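Local coordinates for 4-alpha-glucanotransferase (Corynebacterium glutamicum, PDB 5B68), which is an amylomaltase, or disproportionating enzyme, with a beta-sandwich domain near its N-terminus and a TIM-barrel-type glucanotransferase domain, at residues A[21-26]-A[412-417]; A[465-470]-A[480-485]. One frame throughout, in Å; residues are numbered along the deposited sequence. Where two conformers were deposited one is given.

Interaction 1. Residues A[21-26]-A[412-417]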
ATOM      1  N   THR A  21       2.081  23.543  -7.360  1.00 37.49           N
ATOM      2  CA  THR A  21       1.472  23.454  -8.648  1.00 45.84           C
ATOM      3  C   THR A  21       0.525  22.279  -8.583  1.00 44.52           C
ATOM      4  O   THR A  21       0.851  21.229  -8.052  1.00 40.76           O
ATOM      5  CB  THR A  21       2.499  23.251  -9.752  1.00 52.40           C
ATOM      6  OG1 THR A  21       3.457  24.307  -9.688  1.00 53.00           O
ATOM      7  CG2 THR A  21       1.814  23.285 -11.095  1.00 50.54           C
ATOM      8  N   ASP A  22      -0.676  22.485  -9.081  1.00 44.43           N
ATOM      9  CA  ASP A  22      -1.680  21.440  -9.037  1.00 49.56           C
ATOM     10  C   ASP A  22      -1.455  20.398 -10.130  1.00 57.55           C
ATOM     11  O   ASP A  22      -0.489  20.459 -10.885  1.00 48.20           O
ATOM     12  CB  ASP A  22      -3.084  22.027  -9.122  1.00 51.04           C
ATOM     13  CG  ASP A  22      -3.348  22.709 -10.437  1.00 51.61           C
ATOM     14  OD1 ASP A  22      -2.531  22.550 -11.364  1.00 44.18           O
ATOM     15  OD2 ASP A  22      -4.372  23.397 -10.525  1.00 50.33           O
ATOM     16  N   TYR A  23      -2.327  19.403 -10.165  1.00 57.87           N
ATOM     17  CA  TYR A  23      -2.237  18.349 -11.154  1.00 61.99           C
ATOM     18  C   TYR A  23      -2.614  18.813 -12.561  1.00 63.57           C
ATOM     19  O   TYR A  23      -2.460  18.077 -13.518  1.00 61.97           O
ATOM     20  CB  TYR A  23      -3.034  17.127 -10.712  1.00 61.72           C
ATOM     21  CG  TYR A  23      -2.299  16.243  -9.730  1.00 64.82           C
ATOM     22  CD1 TYR A  23      -1.014  16.531  -9.329  1.00 58.10           C
ATOM     23  CD2 TYR A  23      -2.901  15.122  -9.202  1.00 68.31           C
ATOM     24  CE1 TYR A  23      -0.352  15.727  -8.441  1.00 63.26           C
ATOM     25  CE2 TYR A  23      -2.238  14.311  -8.311  1.00 68.08           C
ATOM     26  CZ  TYR A  23      -0.965  14.625  -7.939  1.00 66.83           C
ATOM     27  OH  TYR A  23      -0.307  13.821  -7.062  1.00 71.34           O
ATOM     28  N   LYS A  24      -3.129  20.025 -12.680  1.00 65.92           N
ATOM     29  CA  LYS A  24      -3.378  20.614 -13.986  1.00 66.73           C
ATOM     30  C   LYS A  24      -2.369  21.711 -14.319  1.00 71.10           C
ATOM     31  O   LYS A  24      -2.538  22.440 -15.279  1.00 75.02           O
ATOM     32  CB  LYS A  24      -4.802  21.125 -14.091  1.00 70.52           C
ATOM     33  CG  LYS A  24      -5.045  22.428 -13.373  1.00 74.24           C
ATOM     34  CD  LYS A  24      -6.526  22.671 -13.209  1.00 80.86           C
ATOM     35  CE  LYS A  24      -7.204  21.473 -12.585  1.00 89.97           C
ATOM     36  NZ  LYS A  24      -8.643  21.722 -12.337  1.00 93.37           N
ATOM     37  N   GLY A  25      -1.331  21.837 -13.502  1.00 65.28           N
ATOM     38  CA  GLY A  25      -0.239  22.748 -13.788  1.00 67.07           C
ATOM     39  C   GLY A  25      -0.400  24.213 -13.426  1.00 65.55           C
ATOM     40  O   GLY A  25       0.385  25.050 -13.857  1.00 62.32           O
ATOM     41  N   ALA A  26      -1.440  24.522 -12.666  1.00 58.43           N
ATOM     42  CA  ALA A  26      -1.693  25.857 -12.128  1.00 57.26           C
ATOM     43  C   ALA A  26      -0.858  26.209 -10.873  1.00 55.36           C
ATOM     44  O   ALA A  26      -0.566  25.332 -10.072  1.00 51.78           O
ATOM     45  CB  ALA A  26      -3.171  25.992 -11.834  1.00 53.48           C
ATOM     46  N   GLY A 412      -5.257  13.517   0.332  1.00 23.37           N
ATOM     47  CA  GLY A 412      -5.944  13.471  -0.956  1.00 24.98           C
ATOM     48  C   GLY A 412      -5.077  13.894  -2.096  1.00 25.88           C
ATOM     49  O   GLY A 412      -3.888  13.570  -2.140  1.00 24.68           O
ATOM     50  N   ALA A 413      -5.678  14.624  -3.021  1.00 25.17           N
ATOM     51  CA  ALA A 413      -5.007  15.004  -4.254  1.00 27.73           C
ATOM     52  C   ALA A 413      -5.497  16.391  -4.739  1.00 27.58           C
ATOM     53  O   ALA A 413      -6.651  16.738  -4.571  1.00 28.75           O
ATOM     54  CB  ALA A 413      -5.285  13.946  -5.266  1.00 27.77           C
ATOM     55  N   PRO A 414      -4.582  17.239  -5.248  1.00 28.32           N
ATOM     56  CA  PRO A 414      -5.059  18.566  -5.602  1.00 29.09           C
ATOM     57  C   PRO A 414      -5.878  18.436  -6.903  1.00 33.29           C
ATOM     58  O   PRO A 414      -5.774  17.394  -7.585  1.00 33.31           O
ATOM     59  CB  PRO A 414      -3.791  19.385  -5.862  1.00 28.43           C
ATOM     60  CG  PRO A 414      -2.732  18.368  -6.144  1.00 29.26           C
ATOM     61  CD  PRO A 414      -3.144  17.069  -5.474  1.00 30.55           C
ATOM     62  N   PRO A 415      -6.522  19.514  -7.294  1.00 34.58           N
ATOM     63  CA  PRO A 415      -7.408  19.513  -8.447  1.00 41.74           C
ATOM     64  C   PRO A 415      -6.674  19.125  -9.717  1.00 42.98           C
ATOM     65  O   PRO A 415      -5.491  19.352  -9.886  1.00 44.25           O
ATOM     66  CB  PRO A 415      -7.887  20.954  -8.503  1.00 39.93           C
ATOM     67  CG  PRO A 415      -7.897  21.377  -7.085  1.00 41.07           C
ATOM     68  CD  PRO A 415      -6.767  20.659  -6.413  1.00 35.94           C
ATOM     69  N   ASP A 416      -7.441  18.493 -10.587  1.00 51.66           N
ATOM     70  CA  ASP A 416      -7.009  17.659 -11.686  1.00 57.07           C
ATOM     71  C   ASP A 416      -7.684  18.190 -12.919  1.00 62.85           C
ATOM     72  O   ASP A 416      -8.627  18.961 -12.805  1.00 53.09           O
ATOM     73  CB  ASP A 416      -7.586  16.270 -11.465  1.00 64.15           C
ATOM     74  CG  ASP A 416      -6.574  15.191 -11.569  1.00 65.42           C
ATOM     75  OD1 ASP A 416      -5.396  15.498 -11.812  1.00 73.36           O
ATOM     76  OD2 ASP A 416      -6.965  14.025 -11.412  1.00 64.28           O
ATOM     77  N   GLY A 417      -7.200  17.815 -14.096  1.00 68.83           N
ATOM     78  CA  GLY A 417      -7.969  18.121 -15.282  1.00 73.59           C
ATOM     79  C   GLY A 417      -9.282  17.368 -15.163  1.00 81.07           C
ATOM     80  O   GLY A 417     -10.352  17.951 -15.317  1.00 77.24           O
TER

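Interaction 2. Residues A[465-470]-A[480-485]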
ATOM      1  N   LEU A 465       5.875   8.742   0.189  1.00 19.03           N
ATOM      2  CA  LEU A 465       7.109   8.543   0.959  1.00 18.27           C
ATOM      3  C   LEU A 465       7.861   9.883   1.050  1.00 20.72           C
ATOM      4  O   LEU A 465       8.821   9.998   1.844  1.00 20.78           O
ATOM      5  CB  LEU A 465       7.955   7.478   0.314  1.00 21.21           C
ATOM      6  CG  LEU A 465       7.321   6.063   0.167  1.00 24.06           C
ATOM      7  CD1 LEU A 465       8.287   5.206  -0.639  1.00 26.74           C
ATOM      8  CD2 LEU A 465       7.084   5.389   1.466  1.00 26.31           C
ATOM      9  N   PHE A 466       7.513  10.852   0.171  1.00 17.32           N
ATOM     10  CA  PHE A 466       8.147  12.141   0.088  1.00 17.79           C
ATOM     11  C   PHE A 466       7.292  13.250   0.684  1.00 19.32           C
ATOM     12  O   PHE A 466       7.793  14.117   1.385  1.00 19.81           O
ATOM     13  CB  PHE A 466       8.526  12.459  -1.373  1.00 17.92           C
ATOM     14  CG  PHE A 466       9.479  11.440  -1.978  1.00 19.08           C
ATOM     15  CD1 PHE A 466       9.005  10.233  -2.458  1.00 19.73           C
ATOM     16  CD2 PHE A 466      10.843  11.693  -2.026  1.00 19.61           C
ATOM     17  CE1 PHE A 466       9.866   9.314  -3.011  1.00 20.68           C
ATOM     18  CE2 PHE A 466      11.700  10.772  -2.548  1.00 22.70           C
ATOM     19  CZ  PHE A 466      11.213   9.539  -3.030  1.00 20.02           C
ATOM     20  N   ARG A 467       6.033  13.294   0.285  1.00 20.90           N
ATOM     21  CA  ARG A 467       5.129  14.322   0.694  1.00 20.58           C
ATOM     22  C   ARG A 467       3.697  13.824   0.496  1.00 21.26           C
ATOM     23  O   ARG A 467       3.452  12.915  -0.329  1.00 20.85           O
ATOM     24  CB  ARG A 467       5.410  15.593  -0.162  1.00 20.51           C
ATOM     25  CG  ARG A 467       5.037  15.398  -1.624  1.00 22.99           C
ATOM     26  CD  ARG A 467       5.533  16.546  -2.481  1.00 22.76           C
ATOM     27  NE  ARG A 467       6.975  16.522  -2.693  1.00 23.68           N
ATOM     28  CZ  ARG A 467       7.558  16.554  -3.890  1.00 22.26           C
ATOM     29  NH1 ARG A 467       8.857  16.513  -3.971  1.00 24.38           N
ATOM     30  NH2 ARG A 467       6.839  16.572  -5.004  1.00 23.14           N
ATOM     31  N   LEU A 468       2.744  14.406   1.202  1.00 19.81           N
ATOM     32  CA  LEU A 468       1.338  14.098   0.968  1.00 20.89           C
ATOM     33  C   LEU A 468       0.628  15.377   0.767  1.00 19.26           C
ATOM     34  O   LEU A 468       0.883  16.332   1.486  1.00 22.63           O
ATOM     35  CB  LEU A 468       0.718  13.376   2.163  1.00 21.29           C
ATOM     36  CG  LEU A 468       1.146  11.893   2.287  1.00 21.64           C
ATOM     37  CD1 LEU A 468       0.674  11.336   3.625  1.00 23.64           C
ATOM     38  CD2 LEU A 468       0.681  11.030   1.136  1.00 21.00           C
ATOM     39  N   PHE A 469      -0.342  15.376  -0.110  1.00 20.71           N
ATOM     40  CA  PHE A 469      -1.330  16.447  -0.181  1.00 20.93           C
ATOM     41  C   PHE A 469      -2.398  16.226   0.832  1.00 20.65           C
ATOM     42  O   PHE A 469      -3.010  15.184   0.812  1.00 20.91           O
ATOM     43  CB  PHE A 469      -1.934  16.513  -1.572  1.00 23.05           C
ATOM     44  CG  PHE A 469      -2.740  17.735  -1.801  1.00 24.45           C
ATOM     45  CD1 PHE A 469      -2.126  18.961  -2.054  1.00 26.05           C
ATOM     46  CD2 PHE A 469      -4.113  17.685  -1.720  1.00 25.03           C
ATOM     47  CE1 PHE A 469      -2.896  20.112  -2.228  1.00 29.05           C
ATOM     48  CE2 PHE A 469      -4.883  18.831  -1.884  1.00 26.10           C
ATOM     49  CZ  PHE A 469      -4.289  20.036  -2.143  1.00 25.91           C
ATOM     50  N   VAL A 470      -2.584  17.193   1.718  1.00 21.16           N
ATOM     51  CA  VAL A 470      -3.537  17.109   2.815  1.00 21.96           C
ATOM     52  C   VAL A 470      -4.401  18.360   2.859  1.00 23.71           C
ATOM     53  O   VAL A 470      -3.925  19.465   2.535  1.00 22.72           O
ATOM     54  CB  VAL A 470      -2.817  16.950   4.203  1.00 22.28           C
ATOM     55  CG1 VAL A 470      -2.086  15.627   4.253  1.00 23.27           C
ATOM     56  CG2 VAL A 470      -1.833  18.057   4.484  1.00 22.63           C
ATOM     57  N   GLY A 480      -6.228  22.478   0.319  1.00 24.54           N
ATOM     58  CA  GLY A 480      -5.101  21.745   0.870  1.00 24.58           C
ATOM     59  C   GLY A 480      -3.747  22.282   0.480  1.00 24.22           C
ATOM     60  O   GLY A 480      -3.577  23.326  -0.210  1.00 23.00           O
ATOM     61  N   THR A 481      -2.752  21.561   0.995  1.00 20.78           N
ATOM     62  CA  THR A 481      -1.377  21.818   0.689  1.00 22.84           C
ATOM     63  C   THR A 481      -0.548  20.550   0.935  1.00 22.31           C
ATOM     64  O   THR A 481      -1.121  19.546   1.344  1.00 22.61           O
ATOM     65  CB  THR A 481      -0.833  22.997   1.488  1.00 20.85           C
ATOM     66  OG1 THR A 481       0.427  23.340   0.949  1.00 22.97           O
ATOM     67  CG2 THR A 481      -0.722  22.740   2.976  1.00 22.95           C
ATOM     68  N   TYR A 482       0.744  20.618   0.661  1.00 22.83           N
ATOM     69  CA  TYR A 482       1.646  19.508   0.836  1.00 20.13           C
ATOM     70  C   TYR A 482       2.320  19.574   2.189  1.00 21.20           C
ATOM     71  O   TYR A 482       2.686  20.628   2.637  1.00 19.58           O
ATOM     72  CB  TYR A 482       2.713  19.510  -0.256  1.00 22.11           C
ATOM     73  CG  TYR A 482       2.195  18.968  -1.548  1.00 23.98           C
ATOM     74  CD1 TYR A 482       2.042  17.614  -1.718  1.00 24.30           C
ATOM     75  CD2 TYR A 482       1.786  19.807  -2.568  1.00 26.85           C
ATOM     76  CE1 TYR A 482       1.536  17.100  -2.873  1.00 26.67           C
ATOM     77  CE2 TYR A 482       1.275  19.298  -3.735  1.00 27.69           C
ATOM     78  CZ  TYR A 482       1.155  17.941  -3.877  1.00 28.79           C
ATOM     79  OH  TYR A 482       0.659  17.401  -5.018  1.00 34.53           O
ATOM     80  N   ILE A 483       2.447  18.429   2.827  1.00 20.34           N
ATOM     81  CA  ILE A 483       3.355  18.282   3.977  1.00 21.56           C
ATOM     82  C   ILE A 483       4.454  17.347   3.580  1.00 20.28           C
ATOM     83  O   ILE A 483       4.207  16.314   2.969  1.00 20.19           O
ATOM     84  CB  ILE A 483       2.666  17.794   5.260  1.00 22.85           C
ATOM     85  CG1 ILE A 483       1.911  16.495   5.052  1.00 24.94           C
ATOM     86  CG2 ILE A 483       1.718  18.862   5.764  1.00 23.51           C
ATOM     87  CD1 ILE A 483       1.317  15.997   6.387  1.00 26.09           C
ATOM     88  N   ARG A 484       5.674  17.732   3.914  0.50 20.93           N
ATOM     89  CA  ARG A 484       6.907  16.991   3.604  0.50 21.31           C
ATOM     90  C   ARG A 484       7.237  15.914   4.643  0.50 20.07           C
ATOM     91  O   ARG A 484       7.054  16.149   5.840  0.50 21.75           O
ATOM     92  CB  ARG A 484       8.044  18.039   3.506  0.50 22.82           C
ATOM     93  CG  ARG A 484       9.469  17.538   3.381  0.50 25.34           C
ATOM     94  CD  ARG A 484      10.463  18.532   2.757  0.50 27.57           C
ATOM     95  NE  ARG A 484      10.503  19.916   3.255  0.50 31.42           N
ATOM     96  CZ  ARG A 484      10.862  20.271   4.477  0.50 31.72           C
ATOM     97  NH1 ARG A 484      11.155  19.347   5.368  0.50 34.79           N
ATOM     98  NH2 ARG A 484      10.914  21.550   4.795  0.50 35.22           N
ATOM     99  N   PHE A 485       7.770  14.759   4.195  1.00 18.65           N
ATOM    100  CA  PHE A 485       8.261  13.714   5.076  1.00 18.19           C
ATOM    101  C   PHE A 485       9.717  13.547   4.827  1.00 18.15           C
ATOM    102  O   PHE A 485      10.254  14.001   3.803  1.00 18.79           O
ATOM    103  CB  PHE A 485       7.508  12.385   4.861  1.00 18.42           C
ATOM    104  CG  PHE A 485       6.079  12.469   5.314  1.00 20.86           C
ATOM    105  CD1 PHE A 485       5.761  12.191   6.630  1.00 20.38           C
ATOM    106  CD2 PHE A 485       5.052  12.837   4.457  1.00 23.19           C
ATOM    107  CE1 PHE A 485       4.461  12.324   7.066  1.00 23.44           C
ATOM    108  CE2 PHE A 485       3.736  12.990   4.932  1.00 26.63           C
ATOM    109  CZ  PHE A 485       3.457  12.730   6.252  1.00 23.36           C
TER

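Interaction 1. Residues A[21-26]-A[412-417]
Y23 lays one face of its ring on P414, whose CD sits 4.0 Å from the ring centroid and only 9° off the normal, a CH-pi contact of the compact, rigid proline ring with the flat phenol ring. The phenol ring reaches this place with CG beside the backbone N and anti to the carbonyl carbon (chi1 -81°). Its CE2 also approaches A413 CB at 4.3 Å, and the carboxylate of D416 comes to the ring's edge, OD1 lying 3.6 Å from Y23 CD2 with the two planes turned 44° apart. Y23 N adds a weak, bent hydrogen bond to P415 O at 3.2 Å. This is the tightly packed part, supported from outside by Y482, which touches both Y23 and P414. The loop carrying Y23 is a type I beta turn from D22 to G25 that joins strands 19-21 and 27-29, and it meets the chain just where strand 409-413 gives way to an irregular run begun by two prolines. D22 suits the first position of the turn: its OD1 accepts the N-H of A26 at 2.6 Å, from above the carboxylate plane, while G25 closes the turn with a positive phi that glycine tolerates readily. The solvent side, with the exposed K24 and G417, is looser. There K24 NZ comes near D416 O in a weak, doubtful contact, and the lysine also touches Q420.

Interaction 2. Residues A[465-470]-A[480-485]
Strands 467-470 and 481-484 run antiparallel at 148°, their axes 4.6 Å apart at closest, with R467-R484 and F469-Y482 as non-hydrogen-bonded pairs and L468-I483 and V470-T481 as hydrogen-bonded ones. They are the two arms of a beta hairpin. Each hydrogen-bonded pair is joined by two N-H to C=O bonds, that from V470 N to T481 O (2.8 Å) being almost straight, and beyond the strands F485 N still reaches F466 O at 2.9 Å, from above the carbonyl plane. On the face bearing R467, F469 and Y482, the phenylalanine turns the edge of its ring to the face of the tyrosine in a T-shaped pair, with planes at 70° and F469 CD1 over the rim of the Y482 ring. R467 lays its aliphatic CG and CD beside CD1 of the same tyrosine, so its long chain serves as apolar packing while its guanidinium goes on to a salt bridge with E514. The other face is mostly apolar, T481 excepted, whose OG1 is bonded to A17 O: V470 and I483, both beta-branched and well suited to extended backbone, cross at about a right angle, and helix 32-41 packs on them through I38. G480 lies close beside the F469 ring, whose CZ is 3.5 Å from G480 C; a CB would strike ring and V470 O. At the far end, L468 CD1 touches F485 CE2 at 3.7 Å.

In the fold
The centres of the two contacts lie 13 Å apart, on the same side of the chain's centre, and one four-stranded antiparallel sheet unites them: strand 409-413 of interaction 1 is the neighbour of strand 467-472, which pairs in turn with 481-484 in interaction 2. G412 N lies 2.8 Å from F469 O, a probable hydrogen bond between the strands, and P414 CG packs on Y482 OH, one strand further on. Along the chain interaction 1, spanning 386 residues, closes before interaction 2, a local hairpin, opens. Interaction 1 brings the turn at 22-25 to the end of strand 409-413, and A17 and Y20 meet the hairpin nearby; this small sheet is separate from the eight-stranded parallel barrel sheet.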